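Local coordinates for protein gdp-l-fucose synthetase (Naegleria fowleri, PDB 6AQZ) that probably catalyses the NADPH-dependent epimerisation and reduction that yield GDP-L-fucose, and is seen here with NADP bound, at residues 34-39 with 241-246; 125-130 with 186-191; 192-197 with 323-328; 237-242 with 317-322. All coordinates share one frame; numbering follows the deposited sequence.

Interaction 1. Residues 34-39 with 241-246. With NAP (NADP nicotinamide-adenine-dinucleotide phosphate), chain G.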
# COMPACT_ATOMS: atom_id res chain seq x y z
N GLY A 34 1.03 18.62 17.31
CA GLY A 34 0.71 19.33 16.09
C GLY A 34 -0.64 20.01 16.16
O GLY A 34 -1.31 20.02 17.19
N LEU A 35 -1.09 20.49 15.00
CA LEU A 35 -2.36 21.21 14.93
C LEU A 35 -3.53 20.42 15.54
O LEU A 35 -4.15 20.85 16.53
CB LEU A 35 -2.65 21.56 13.47
CG LEU A 35 -4.04 22.12 13.20
CD1 LEU A 35 -4.18 23.48 13.90
CD2 LEU A 35 -4.30 22.26 11.73
N PHE A 36 -3.83 19.24 14.99
CA PHE A 36 -4.98 18.45 15.44
C PHE A 36 -4.80 18.04 16.90
O PHE A 36 -5.73 18.17 17.71
CB PHE A 36 -5.16 17.23 14.52
CG PHE A 36 -6.58 16.66 14.45
CD1 PHE A 36 -7.60 17.13 15.28
CD2 PHE A 36 -6.88 15.64 13.56
CE1 PHE A 36 -8.87 16.61 15.21
CE2 PHE A 36 -8.18 15.10 13.48
CZ PHE A 36 -9.17 15.58 14.31
N GLY A 37 -3.59 17.60 17.26
CA GLY A 37 -3.34 17.14 18.61
C GLY A 37 -3.57 18.20 19.67
O GLY A 37 -4.15 17.91 20.73
N LYS A 38 -3.07 19.43 19.43
CA LYS A 38 -3.24 20.52 20.40
C LYS A 38 -4.72 20.86 20.56
O LYS A 38 -5.15 21.27 21.64
CB LYS A 38 -2.45 21.76 19.98
CG LYS A 38 -0.93 21.54 19.98
CD LYS A 38 -0.36 21.26 21.35
CE LYS A 38 -0.08 22.55 22.09
NZ LYS A 38 0.62 22.29 23.37
N ALA A 39 -5.50 20.74 19.48
CA ALA A 39 -6.93 20.97 19.59
C ALA A 39 -7.59 19.94 20.51
O ALA A 39 -8.37 20.29 21.40
CB ALA A 39 -7.56 20.96 18.21
N HIS A 241 -10.62 22.97 16.65
CA HIS A 241 -11.34 22.65 17.88
C HIS A 241 -12.63 21.88 17.59
O HIS A 241 -12.99 20.95 18.33
CB HIS A 241 -11.63 23.93 18.67
CG HIS A 241 -10.40 24.59 19.20
ND1 HIS A 241 -10.45 25.76 19.94
CD2 HIS A 241 -9.10 24.26 19.11
CE1 HIS A 241 -9.22 26.11 20.27
NE2 HIS A 241 -8.38 25.22 19.78
N ASP A 242 -13.33 22.24 16.52
CA ASP A 242 -14.49 21.46 16.11
C ASP A 242 -14.09 20.04 15.70
O ASP A 242 -14.74 19.06 16.11
CB ASP A 242 -15.21 22.16 14.95
CG ASP A 242 -15.90 23.41 15.36
OD1 ASP A 242 -16.00 23.69 16.58
OD2 ASP A 242 -16.38 24.10 14.44
N ALA A 243 -13.02 19.90 14.92
CA ALA A 243 -12.55 18.57 14.54
C ALA A 243 -12.22 17.74 15.77
O ALA A 243 -12.49 16.53 15.80
CB ALA A 243 -11.33 18.67 13.62
N ALA A 244 -11.63 18.38 16.79
CA ALA A 244 -11.29 17.68 18.03
C ALA A 244 -12.54 17.16 18.75
O ALA A 244 -12.50 16.09 19.37
CB ALA A 244 -10.48 18.61 18.94
N ARG A 245 -13.63 17.94 18.75
CA ARG A 245 -14.87 17.48 19.37
C ARG A 245 -15.49 16.33 18.56
O ARG A 245 -15.98 15.35 19.13
CB ARG A 245 -15.86 18.65 19.51
CG ARG A 245 -15.46 19.68 20.56
CD ARG A 245 -16.58 20.66 20.84
NE ARG A 245 -16.80 21.55 19.71
CZ ARG A 245 -17.95 21.71 19.06
NH1 ARG A 245 -19.04 21.03 19.41
NH2 ARG A 245 -18.00 22.57 18.05
N MET A 246 -15.46 16.44 17.23
CA MET A 246 -15.93 15.36 16.37
C MET A 246 -15.08 14.11 16.57
O MET A 246 -15.61 12.99 16.60
CB MET A 246 -15.89 15.80 14.91
CG MET A 246 -16.68 17.05 14.68
SD MET A 246 -16.36 17.81 13.08
CE MET A 246 -17.44 16.86 12.02
PA NAP G . 1.13 18.53 12.23
O1A NAP G . 2.18 18.63 11.18
O2A NAP G . 0.45 19.76 12.79
O5B NAP G . 1.66 17.67 13.54
C5B NAP G . 1.94 16.39 13.09
C4B NAP G . 2.37 15.57 14.34
O4B NAP G . 3.08 14.37 13.96
C3B NAP G . 3.28 16.42 15.31
O3B NAP G . 2.98 16.11 16.65
C2B NAP G . 4.66 15.81 15.04
O2B NAP G . 5.46 15.78 16.11
C1B NAP G . 4.20 14.31 14.83
N9A NAP G . 5.25 13.50 14.22
C8A NAP G . 5.71 13.58 12.92
N7A NAP G . 6.69 12.68 12.65
C5A NAP G . 6.86 12.00 13.84
C6A NAP G . 7.73 10.97 14.20
N6A NAP G . 8.61 10.44 13.26
N1A NAP G . 7.71 10.43 15.44
C2A NAP G . 6.80 11.00 16.29
N3A NAP G . 5.92 12.01 16.10
C4A NAP G . 5.97 12.49 14.83
O3 NAP G . 0.04 17.56 11.43
PN NAP G . -1.48 17.85 11.80
O1N NAP G . -1.77 17.77 13.25
O2N NAP G . -2.14 18.85 10.88
O5D NAP G . -2.30 16.41 11.23
C5D NAP G . -2.13 15.33 12.06
C4D NAP G . -2.99 14.25 11.43
O4D NAP G . -4.12 14.89 10.82
C3D NAP G . -2.15 13.60 10.23
O3D NAP G . -2.35 12.22 10.23
C2D NAP G . -2.75 14.27 8.97
O2D NAP G . -2.81 13.46 7.87
C1D NAP G . -4.21 14.51 9.45
N1N NAP G . -4.86 15.56 8.61
C2N NAP G . -4.54 16.92 8.72
C3N NAP G . -5.14 17.85 7.90
C7N NAP G . -4.77 19.29 8.03
O7N NAP G . -5.21 20.17 7.26
N7N NAP G . -3.90 19.69 9.04
C4N NAP G . -6.13 17.47 6.87
C5N NAP G . -6.40 16.00 6.81
C6N NAP G . -5.80 15.14 7.64
P2B NAP G . 6.55 17.26 16.38
O1X NAP G . 5.51 18.28 16.71
O2X NAP G . 7.41 16.74 17.54
O3X NAP G . 7.20 17.35 15.03

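Interaction 2. Residues 125-130 with 186-191. With NAP (NADP nicotinamide-adenine-dinucleotide phosphate), chain G.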
# COMPACT_ATOMS: atom_id res chain seq x y z
N ILE A 125 -8.05 5.15 17.10
CA ILE A 125 -8.59 5.99 16.03
C ILE A 125 -7.41 6.62 15.33
O ILE A 125 -6.65 7.37 15.94
CB ILE A 125 -9.54 7.06 16.55
CG1 ILE A 125 -10.67 6.41 17.31
CG2 ILE A 125 -10.16 7.80 15.38
CD1 ILE A 125 -11.69 7.39 17.72
N SER A 126 -7.27 6.32 14.04
CA SER A 126 -6.20 6.86 13.23
C SER A 126 -6.80 7.91 12.31
O SER A 126 -8.02 8.05 12.21
CB SER A 126 -5.52 5.74 12.44
OG SER A 126 -4.90 4.84 13.34
N CYS A 127 -5.94 8.60 11.58
CA CYS A 127 -6.37 9.77 10.84
C CYS A 127 -5.97 9.62 9.37
O CYS A 127 -4.79 9.40 9.07
CB CYS A 127 -5.76 11.02 11.48
SG CYS A 127 -6.52 12.49 10.96
N LEU A 128 -6.94 9.73 8.47
CA LEU A 128 -6.71 9.79 7.03
C LEU A 128 -6.84 11.24 6.57
O LEU A 128 -6.70 12.17 7.36
CB LEU A 128 -7.69 8.88 6.27
CG LEU A 128 -7.90 7.47 6.79
CD1 LEU A 128 -8.81 6.64 5.86
CD2 LEU A 128 -6.62 6.76 7.07
N SER A 129 -7.13 11.45 5.28
CA SER A 129 -7.23 12.79 4.73
C SER A 129 -8.02 12.72 3.43
O SER A 129 -8.00 11.70 2.73
CB SER A 129 -5.83 13.38 4.49
OG SER A 129 -5.60 13.61 3.12
N THR A 130 -8.76 13.80 3.13
CA THR A 130 -9.57 13.77 1.91
C THR A 130 -8.75 13.86 0.63
O THR A 130 -9.31 13.69 -0.45
CB THR A 130 -10.63 14.88 1.88
OG1 THR A 130 -10.01 16.16 1.79
CG2 THR A 130 -11.52 14.82 3.10
N THR A 186 -10.48 2.03 14.01
CA THR A 186 -11.23 2.78 13.02
C THR A 186 -10.45 4.06 12.71
O THR A 186 -9.30 4.22 13.11
CB THR A 186 -12.66 3.03 13.50
OG1 THR A 186 -13.39 3.66 12.45
CG2 THR A 186 -12.68 3.91 14.74
N SER A 187 -11.06 4.96 11.94
CA SER A 187 -10.33 6.13 11.49
C SER A 187 -11.30 7.24 11.14
O SER A 187 -12.48 6.99 10.89
CB SER A 187 -9.47 5.81 10.27
OG SER A 187 -10.35 5.55 9.20
N VAL A 188 -10.78 8.45 11.08
CA VAL A 188 -11.53 9.63 10.67
C VAL A 188 -10.84 10.23 9.48
O VAL A 188 -9.63 10.07 9.28
CB VAL A 188 -11.64 10.69 11.79
CG1 VAL A 188 -12.32 10.13 13.00
CG2 VAL A 188 -10.25 11.27 12.13
N ILE A 189 -11.61 10.95 8.67
CA ILE A 189 -11.04 11.61 7.50
C ILE A 189 -11.35 13.09 7.61
O ILE A 189 -12.42 13.54 7.16
CB ILE A 189 -11.62 11.05 6.19
CG1 ILE A 189 -11.69 9.52 6.22
CG2 ILE A 189 -10.78 11.52 5.03
CD1 ILE A 189 -12.15 8.99 4.91
N PRO A 190 -10.49 13.88 8.24
CA PRO A 190 -10.75 15.32 8.33
C PRO A 190 -10.46 15.98 7.00
O PRO A 190 -9.66 15.51 6.19
CB PRO A 190 -9.81 15.79 9.44
CG PRO A 190 -8.71 14.79 9.46
CD PRO A 190 -9.28 13.48 8.98
N THR A 191 -11.18 17.06 6.76
CA THR A 191 -10.96 17.93 5.61
C THR A 191 -9.87 18.94 5.97
O THR A 191 -9.03 18.68 6.84
CB THR A 191 -12.29 18.61 5.25
OG1 THR A 191 -12.23 19.09 3.91
CG2 THR A 191 -12.63 19.77 6.25
PA NAP G . 1.13 18.53 12.23
O1A NAP G . 2.18 18.63 11.18
O2A NAP G . 0.45 19.76 12.79
O5B NAP G . 1.66 17.67 13.54
C5B NAP G . 1.94 16.39 13.09
C4B NAP G . 2.37 15.57 14.34
O4B NAP G . 3.08 14.37 13.96
C3B NAP G . 3.28 16.42 15.31
O3B NAP G . 2.98 16.11 16.65
C2B NAP G . 4.66 15.81 15.04
O2B NAP G . 5.46 15.78 16.11
C1B NAP G . 4.20 14.31 14.83
N9A NAP G . 5.25 13.50 14.22
C8A NAP G . 5.71 13.58 12.92
N7A NAP G . 6.69 12.68 12.65
C5A NAP G . 6.86 12.00 13.84
C6A NAP G . 7.73 10.97 14.20
N6A NAP G . 8.61 10.44 13.26
N1A NAP G . 7.71 10.43 15.44
C2A NAP G . 6.80 11.00 16.29
N3A NAP G . 5.92 12.01 16.10
C4A NAP G . 5.97 12.49 14.83
O3 NAP G . 0.04 17.56 11.43
PN NAP G . -1.48 17.85 11.80
O1N NAP G . -1.77 17.77 13.25
O2N NAP G . -2.14 18.85 10.88
O5D NAP G . -2.30 16.41 11.23
C5D NAP G . -2.13 15.33 12.06
C4D NAP G . -2.99 14.25 11.43
O4D NAP G . -4.12 14.89 10.82
C3D NAP G . -2.15 13.60 10.23
O3D NAP G . -2.35 12.22 10.23
C2D NAP G . -2.75 14.27 8.97
O2D NAP G . -2.81 13.46 7.87
C1D NAP G . -4.21 14.51 9.45
N1N NAP G . -4.86 15.56 8.61
C2N NAP G . -4.54 16.92 8.72
C3N NAP G . -5.14 17.85 7.90
C7N NAP G . -4.77 19.29 8.03
O7N NAP G . -5.21 20.17 7.26
N7N NAP G . -3.90 19.69 9.04
C4N NAP G . -6.13 17.47 6.87
C5N NAP G . -6.40 16.00 6.81
C6N NAP G . -5.80 15.14 7.64
P2B NAP G . 6.55 17.26 16.38
O1X NAP G . 5.51 18.28 16.71
O2X NAP G . 7.41 16.74 17.54
O3X NAP G . 7.20 17.35 15.03
O HOH W 1 -6.80 2.88 13.41

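Interaction 3. Residues 192-197 with 323-328. With NAP (NADP nicotinamide-adenine-dinucleotide phosphate), chain G.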
# COMPACT_ATOMS: atom_id res chain seq x y z
N ASN A 192 -9.80 20.06 5.25
CA ASN A 192 -8.86 21.14 5.56
C ASN A 192 -9.03 21.68 6.97
O ASN A 192 -10.02 22.34 7.29
CB ASN A 192 -9.03 22.27 4.55
CG ASN A 192 -8.99 21.77 3.12
OD1 ASN A 192 -7.93 21.43 2.62
ND2 ASN A 192 -10.15 21.68 2.48
N LEU A 193 -8.05 21.42 7.82
CA LEU A 193 -8.07 21.91 9.18
C LEU A 193 -7.37 23.26 9.29
O LEU A 193 -6.48 23.58 8.50
CB LEU A 193 -7.39 20.91 10.13
CG LEU A 193 -7.98 19.50 10.22
CD1 LEU A 193 -7.31 18.69 11.35
CD2 LEU A 193 -9.49 19.51 10.34
N PHE A 194 -7.80 24.07 10.26
CA PHE A 194 -7.06 25.29 10.58
C PHE A 194 -7.20 25.58 12.07
O PHE A 194 -8.13 25.11 12.74
CB PHE A 194 -7.54 26.50 9.76
CG PHE A 194 -8.95 26.93 10.08
CD1 PHE A 194 -10.04 26.24 9.55
CD2 PHE A 194 -9.18 28.00 10.96
CE1 PHE A 194 -11.33 26.63 9.85
CE2 PHE A 194 -10.48 28.39 11.29
CZ PHE A 194 -11.55 27.71 10.72
N GLY A 195 -6.27 26.38 12.58
CA GLY A 195 -6.35 26.79 13.95
C GLY A 195 -5.01 27.01 14.61
O GLY A 195 -3.96 27.04 13.96
N PRO A 196 -5.04 27.16 15.92
CA PRO A 196 -3.81 27.44 16.65
C PRO A 196 -2.85 26.26 16.59
O PRO A 196 -3.25 25.11 16.40
CB PRO A 196 -4.28 27.72 18.09
CG PRO A 196 -5.66 27.28 18.17
CD PRO A 196 -6.24 27.31 16.77
N HIS A 197 -1.56 26.57 16.73
CA HIS A 197 -0.46 25.61 16.69
C HIS A 197 -0.28 24.97 15.32
O HIS A 197 0.40 23.95 15.21
CB HIS A 197 -0.62 24.54 17.76
CG HIS A 197 -0.63 25.09 19.15
ND1 HIS A 197 0.53 25.43 19.82
CD2 HIS A 197 -1.65 25.36 20.00
CE1 HIS A 197 0.22 25.88 21.02
NE2 HIS A 197 -1.10 25.84 21.16
N GLN A 323 -15.97 33.46 13.62
CA GLN A 323 -15.49 33.39 15.00
C GLN A 323 -14.27 32.48 15.11
O GLN A 323 -13.33 32.78 15.87
CB GLN A 323 -16.62 32.94 15.94
CG GLN A 323 -16.23 32.69 17.40
CD GLN A 323 -17.34 32.01 18.23
OE1 GLN A 323 -18.53 32.13 17.91
NE2 GLN A 323 -16.94 31.30 19.28
N ALA A 324 -14.24 31.38 14.35
CA ALA A 324 -13.07 30.50 14.41
C ALA A 324 -11.84 31.19 13.83
O ALA A 324 -10.73 31.04 14.37
CB ALA A 324 -13.35 29.18 13.67
N ILE A 325 -12.00 31.95 12.75
CA ILE A 325 -10.85 32.68 12.20
C ILE A 325 -10.32 33.71 13.20
O ILE A 325 -9.11 33.79 13.43
CB ILE A 325 -11.23 33.35 10.88
CG1 ILE A 325 -11.42 32.29 9.78
CG2 ILE A 325 -10.17 34.41 10.55
CD1 ILE A 325 -10.14 31.54 9.46
N LYS A 326 -11.22 34.48 13.83
CA LYS A 326 -10.79 35.50 14.78
C LYS A 326 -10.05 34.87 15.96
O LYS A 326 -9.06 35.41 16.45
CB LYS A 326 -11.98 36.33 15.27
N GLU A 327 -10.54 33.70 16.43
CA GLU A 327 -9.86 33.00 17.52
C GLU A 327 -8.47 32.55 17.09
O GLU A 327 -7.51 32.64 17.87
CB GLU A 327 -10.70 31.80 17.99
CG GLU A 327 -11.90 32.18 18.85
CD GLU A 327 -12.75 31.00 19.34
OE1 GLU A 327 -12.39 29.81 19.13
OE2 GLU A 327 -13.81 31.29 19.96
N THR A 328 -8.32 32.09 15.86
CA THR A 328 -7.00 31.68 15.40
C THR A 328 -6.06 32.88 15.24
O THR A 328 -4.91 32.83 15.69
CB THR A 328 -7.14 30.90 14.09
OG1 THR A 328 -8.04 29.80 14.28
CG2 THR A 328 -5.78 30.36 13.64
PA NAP G . 1.13 18.53 12.23
O1A NAP G . 2.18 18.63 11.18
O2A NAP G . 0.45 19.76 12.79
O5B NAP G . 1.66 17.67 13.54
C5B NAP G . 1.94 16.39 13.09
C4B NAP G . 2.37 15.57 14.34
O4B NAP G . 3.08 14.37 13.96
C3B NAP G . 3.28 16.42 15.31
O3B NAP G . 2.98 16.11 16.65
C2B NAP G . 4.66 15.81 15.04
O2B NAP G . 5.46 15.78 16.11
C1B NAP G . 4.20 14.31 14.83
N9A NAP G . 5.25 13.50 14.22
C8A NAP G . 5.71 13.58 12.92
N7A NAP G . 6.69 12.68 12.65
C5A NAP G . 6.86 12.00 13.84
C6A NAP G . 7.73 10.97 14.20
N6A NAP G . 8.61 10.44 13.26
N1A NAP G . 7.71 10.43 15.44
C2A NAP G . 6.80 11.00 16.29
N3A NAP G . 5.92 12.01 16.10
C4A NAP G . 5.97 12.49 14.83
O3 NAP G . 0.04 17.56 11.43
PN NAP G . -1.48 17.85 11.80
O1N NAP G . -1.77 17.77 13.25
O2N NAP G . -2.14 18.85 10.88
O5D NAP G . -2.30 16.41 11.23
C5D NAP G . -2.13 15.33 12.06
C4D NAP G . -2.99 14.25 11.43
O4D NAP G . -4.12 14.89 10.82
C3D NAP G . -2.15 13.60 10.23
O3D NAP G . -2.35 12.22 10.23
C2D NAP G . -2.75 14.27 8.97
O2D NAP G . -2.81 13.46 7.87
C1D NAP G . -4.21 14.51 9.45
N1N NAP G . -4.86 15.56 8.61
C2N NAP G . -4.54 16.92 8.72
C3N NAP G . -5.14 17.85 7.90
C7N NAP G . -4.77 19.29 8.03
O7N NAP G . -5.21 20.17 7.26
N7N NAP G . -3.90 19.69 9.04
C4N NAP G . -6.13 17.47 6.87
C5N NAP G . -6.40 16.00 6.81
C6N NAP G . -5.80 15.14 7.64
P2B NAP G . 6.55 17.26 16.38
O1X NAP G . 5.51 18.28 16.71
O2X NAP G . 7.41 16.74 17.54
O3X NAP G . 7.20 17.35 15.03

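Interaction 4. Residues 237-242 with 317-322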
# COMPACT_ATOMS: atom_id res chain seq x y z
N PHE A 237 -13.53 24.08 5.04
CA PHE A 237 -12.53 24.35 6.08
C PHE A 237 -13.10 24.00 7.44
O PHE A 237 -14.17 24.50 7.80
CB PHE A 237 -12.07 25.81 6.08
CG PHE A 237 -11.30 26.23 4.85
CD1 PHE A 237 -9.95 25.90 4.71
CD2 PHE A 237 -11.93 26.92 3.82
CE1 PHE A 237 -9.25 26.27 3.59
CE2 PHE A 237 -11.23 27.29 2.69
CZ PHE A 237 -9.89 26.97 2.57
N LEU A 238 -12.38 23.18 8.20
CA LEU A 238 -12.87 22.71 9.50
C LEU A 238 -11.96 23.23 10.60
O LEU A 238 -10.76 22.94 10.60
CB LEU A 238 -12.95 21.18 9.54
CG LEU A 238 -13.55 20.57 10.82
CD1 LEU A 238 -14.99 21.10 11.03
CD2 LEU A 238 -13.52 19.05 10.74
N TYR A 239 -12.55 23.98 11.54
CA TYR A 239 -11.82 24.46 12.70
C TYR A 239 -11.30 23.30 13.53
O TYR A 239 -12.05 22.39 13.88
CB TYR A 239 -12.74 25.34 13.56
CG TYR A 239 -12.08 26.11 14.69
CD1 TYR A 239 -10.76 26.53 14.59
CD2 TYR A 239 -12.80 26.46 15.83
CE1 TYR A 239 -10.16 27.26 15.61
CE2 TYR A 239 -12.22 27.19 16.87
CZ TYR A 239 -10.90 27.59 16.75
OH TYR A 239 -10.30 28.31 17.76
N SER A 240 -10.02 23.36 13.89
CA SER A 240 -9.41 22.25 14.61
C SER A 240 -10.12 21.95 15.93
O SER A 240 -10.22 20.78 16.31
CB SER A 240 -7.93 22.53 14.83
OG SER A 240 -7.76 23.64 15.67
N HIS A 241 -10.62 22.97 16.65
CA HIS A 241 -11.34 22.65 17.88
C HIS A 241 -12.63 21.88 17.59
O HIS A 241 -12.99 20.95 18.33
CB HIS A 241 -11.63 23.93 18.67
CG HIS A 241 -10.40 24.59 19.20
ND1 HIS A 241 -10.45 25.76 19.94
CD2 HIS A 241 -9.10 24.26 19.11
CE1 HIS A 241 -9.22 26.11 20.27
NE2 HIS A 241 -8.38 25.22 19.78
N ASP A 242 -13.33 22.24 16.52
CA ASP A 242 -14.49 21.46 16.11
C ASP A 242 -14.09 20.04 15.70
O ASP A 242 -14.74 19.06 16.11
CB ASP A 242 -15.21 22.16 14.95
CG ASP A 242 -15.90 23.41 15.36
OD1 ASP A 242 -16.00 23.69 16.58
OD2 ASP A 242 -16.38 24.10 14.44
N GLN A 317 -22.95 20.94 16.92
CA GLN A 317 -22.88 22.38 16.69
C GLN A 317 -21.47 22.77 16.28
O GLN A 317 -20.50 22.42 16.97
CB GLN A 317 -23.29 23.15 17.95
CG GLN A 317 -24.71 22.91 18.41
CD GLN A 317 -25.75 23.63 17.56
OE1 GLN A 317 -25.70 23.59 16.33
NE2 GLN A 317 -26.70 24.28 18.22
N TYR A 318 -21.34 23.41 15.12
CA TYR A 318 -20.08 23.93 14.63
C TYR A 318 -19.80 25.34 15.18
O TYR A 318 -20.71 26.07 15.59
CB TYR A 318 -20.06 23.97 13.09
CG TYR A 318 -20.07 22.63 12.38
CD1 TYR A 318 -18.94 21.81 12.34
CD2 TYR A 318 -21.20 22.20 11.69
CE1 TYR A 318 -18.94 20.59 11.67
CE2 TYR A 318 -21.21 20.97 11.01
CZ TYR A 318 -20.08 20.17 11.01
OH TYR A 318 -20.09 18.96 10.34
N THR A 319 -18.52 25.72 15.17
CA THR A 319 -18.13 27.11 15.40
C THR A 319 -18.30 27.89 14.10
O THR A 319 -17.81 27.44 13.06
CB THR A 319 -16.67 27.22 15.85
OG1 THR A 319 -16.44 26.44 17.03
CG2 THR A 319 -16.29 28.69 16.12
N PRO A 320 -18.99 29.03 14.10
CA PRO A 320 -19.07 29.85 12.88
C PRO A 320 -17.67 30.19 12.36
O PRO A 320 -16.73 30.39 13.13
CB PRO A 320 -19.82 31.10 13.34
CG PRO A 320 -20.63 30.65 14.49
CD PRO A 320 -19.81 29.58 15.19
N PHE A 321 -17.55 30.22 11.03
CA PHE A 321 -16.25 30.40 10.38
C PHE A 321 -15.59 31.71 10.84
O PHE A 321 -14.40 31.72 11.21
CB PHE A 321 -16.44 30.36 8.85
CG PHE A 321 -15.16 30.50 8.07
CD1 PHE A 321 -14.17 29.53 8.13
CD2 PHE A 321 -14.92 31.63 7.30
CE1 PHE A 321 -12.97 29.68 7.44
CE2 PHE A 321 -13.73 31.78 6.59
CZ PHE A 321 -12.76 30.81 6.66
N GLU A 322 -16.34 32.80 10.85
CA GLU A 322 -15.77 34.09 11.26
C GLU A 322 -15.22 34.04 12.68
O GLU A 322 -14.09 34.47 12.93
CB GLU A 322 -16.82 35.20 11.12
CG GLU A 322 -17.35 35.45 9.69
CD GLU A 322 -18.21 34.31 9.13
OE1 GLU A 322 -18.67 33.45 9.91
OE2 GLU A 322 -18.42 34.27 7.90

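Interaction 1. Residues 34-39 with 241-246
R245 NH2 is the best-held polar atom, gripped by two acceptors: D242 OD1, one turn earlier on the same helix, and the backbone O of Q317. NH2 lies 2.7 Å from D242 OD1 in a salt bridge that meets the carboxylate from well above its plane, whereas the oxygen sits close to the plane of the guanidinium. Both residues point away from 34-39. The surface facing 34-39 is made mainly of A243 and A244, with the ring edge of H241 beside them. F36, with CG anti to its backbone N (chi1 -155°), sends its ring edge-on to the backbone at A243-A244, and its CE1 comes 3.6 Å from A243 CB. One turn on, A39 CB touches A244 CB at 3.8 Å and also meets CD2, on the ring edge of H241. At its N-terminal end helix 35-46 grips the cofactor: L35 N donates to NAP O2A at 2.8 Å, nearly straight, and F36 N to NAP O1N at 3.1 Å. This is consistent with a glycine-rich Rossmann turn, G34 being the N-cap. The axes of 35-39 and 241-246 cross at -69°, with the end of strand 184-194 packing against both helices through L193.

Interaction 2. Residues 125-130 with 186-191
Two neighbouring parallel strands of the Rossmann sheet, 123-127 and 184-194, run side by side here toward the nicotinamide, where the first strand ends and the second continues. S126 bonds to the residues on both sides of its partner S187: its N donates to T186 O on a lone pair in the carbonyl plane, 3.1 Å, and its O receives V188 N at 3.0 Å. L128 N then donates to V188 O at 2.8 Å, almost along the C=O axis, so V188 in turn binds both S126 and L128. A water bridges S126 OG and T186 O at the start of the pair. I125, C127, T186 and V188 share one face of the sheet, where I125 CG2 meets V188 CG1 at an oblique crossing. On that side C127 SG, anti to its backbone N (chi1 -164°), lies against the P190 ring, 3.5 Å from CG. Past the last bond the chains still touch: I189 CG2 packs on the backbone between S129 and T130, and the L128 and I189 side chains cross obliquely, L128 CB against I189 CG1. The cofactor lies over these ends. L128 O is 3.1 Å from NAP C6N, and T191 O is equally near NAP C4N, the carbon that carries hydride in nicotinamide chemistry. Carbonyl oxygens grouped this way would be expected to favour the electron-poor oxidised ring.

Interaction 3. Residues 192-197 with 323-328
F194 stands out from its strand toward helix 323-328, its ring held in the crowded position between the backbone N and carbonyl carbon (chi1 67°). That rotation gives the ring two neighbours at different inclinations. A324 CB comes up at the rim, close to the ring plane and 3.8 Å from F194 CZ. The I325 chain crosses F194 at about a right angle, and its CD1 rests 3.7 Å from F194 CE2. T328, one turn beyond A324, lies obliquely to the ring and covers the backbone instead: its OG1 is 3.5 Å from G195 CA, while its CG2, anti to the T328 backbone N, packs on the same glycine. T328 OG1 is also tied down within its helix, donating to A324 O at 3.0 Å from above the carbonyl plane; that oxygen accepts T328 N as well. G195 has a positive phi (148°), at which a side chain would press against the preceding carbonyl O, so glycine suits this bend between F194 and P196. Y239 lies against the F194 ring too, and L208 of helix 207-221 closes in beside it. On the cofactor side, L193 N donates to NAP O7N at 3.2 Å. The arrangement is a strand end in a nucleotide-binding Rossmann sheet, reading the carboxamide with one residue and seating a C-terminal helix with the next.

Interaction 4. Residues 237-242 with 317-322
From CB outward, every part of T319 has a neighbour in 237-242. CB itself lies 3.4 Å from D242 OD2. OG1, anti to the carbonyl carbon (chi1 -56°), donates to D242 OD1 at 2.8 Å and lies in the plane of the Y239 ring, beyond its edge at CD2. CG2, anti to the backbone N, reaches the same CD2 at 4.2 Å. The backbone joins in: T319 N donates to D242 OD2 at 2.8 Å and nearly straight (166°). One residue thus grips both carboxylate oxygens, each through its syn lone pair, and the two bonds together fix the rotation of the acid. D242 sits in the first turn of helix 240-253, where the helix end, with the R245 salt bridge, would be expected to favour its charged form. Y318 CB and the edge of its ring also border OD2. Further out the contact turns apolar: L238 CD1 meets Y318 CE1 at 4.0 Å, the two chains crossing at about a right angle, and F237 CB touches F321 CE1 at 4.2 Å. Y239 is the N-cap of helix 240-253; its ring packs over one face of H241, and its OH is bonded to E327. The loop before helix 321-335 is in this way pinned to the junction of strand 234-239 with helix 240-253, with strand 184-194 alongside the first and V275 of helix 272-283 touching both F237 and F321.

Overall arrangement
Interactions 1, 2 and 3 are buried and all touch NADP: the first at the diphosphate, the second under the nicotinamide ring, the third at its carboxamide. Interaction 4 lies partly at the surface, away from direct cofactor contact. Their chemistry differs accordingly. Main-chain bonds between strands carry interaction 2, apolar packing carries 1 and 3, and a buried acid bonded to a loop carries 4. Interactions 2 and 3 use successive parts of strand 184-194, 1 and 4 share H241 and D242, and 3 and 4 both bring in helix 321-335. F36 of interaction 1 packs on C127 and P190 of interaction 2, so helix 35-46 packs directly on the sheet strands that reach the cofactor.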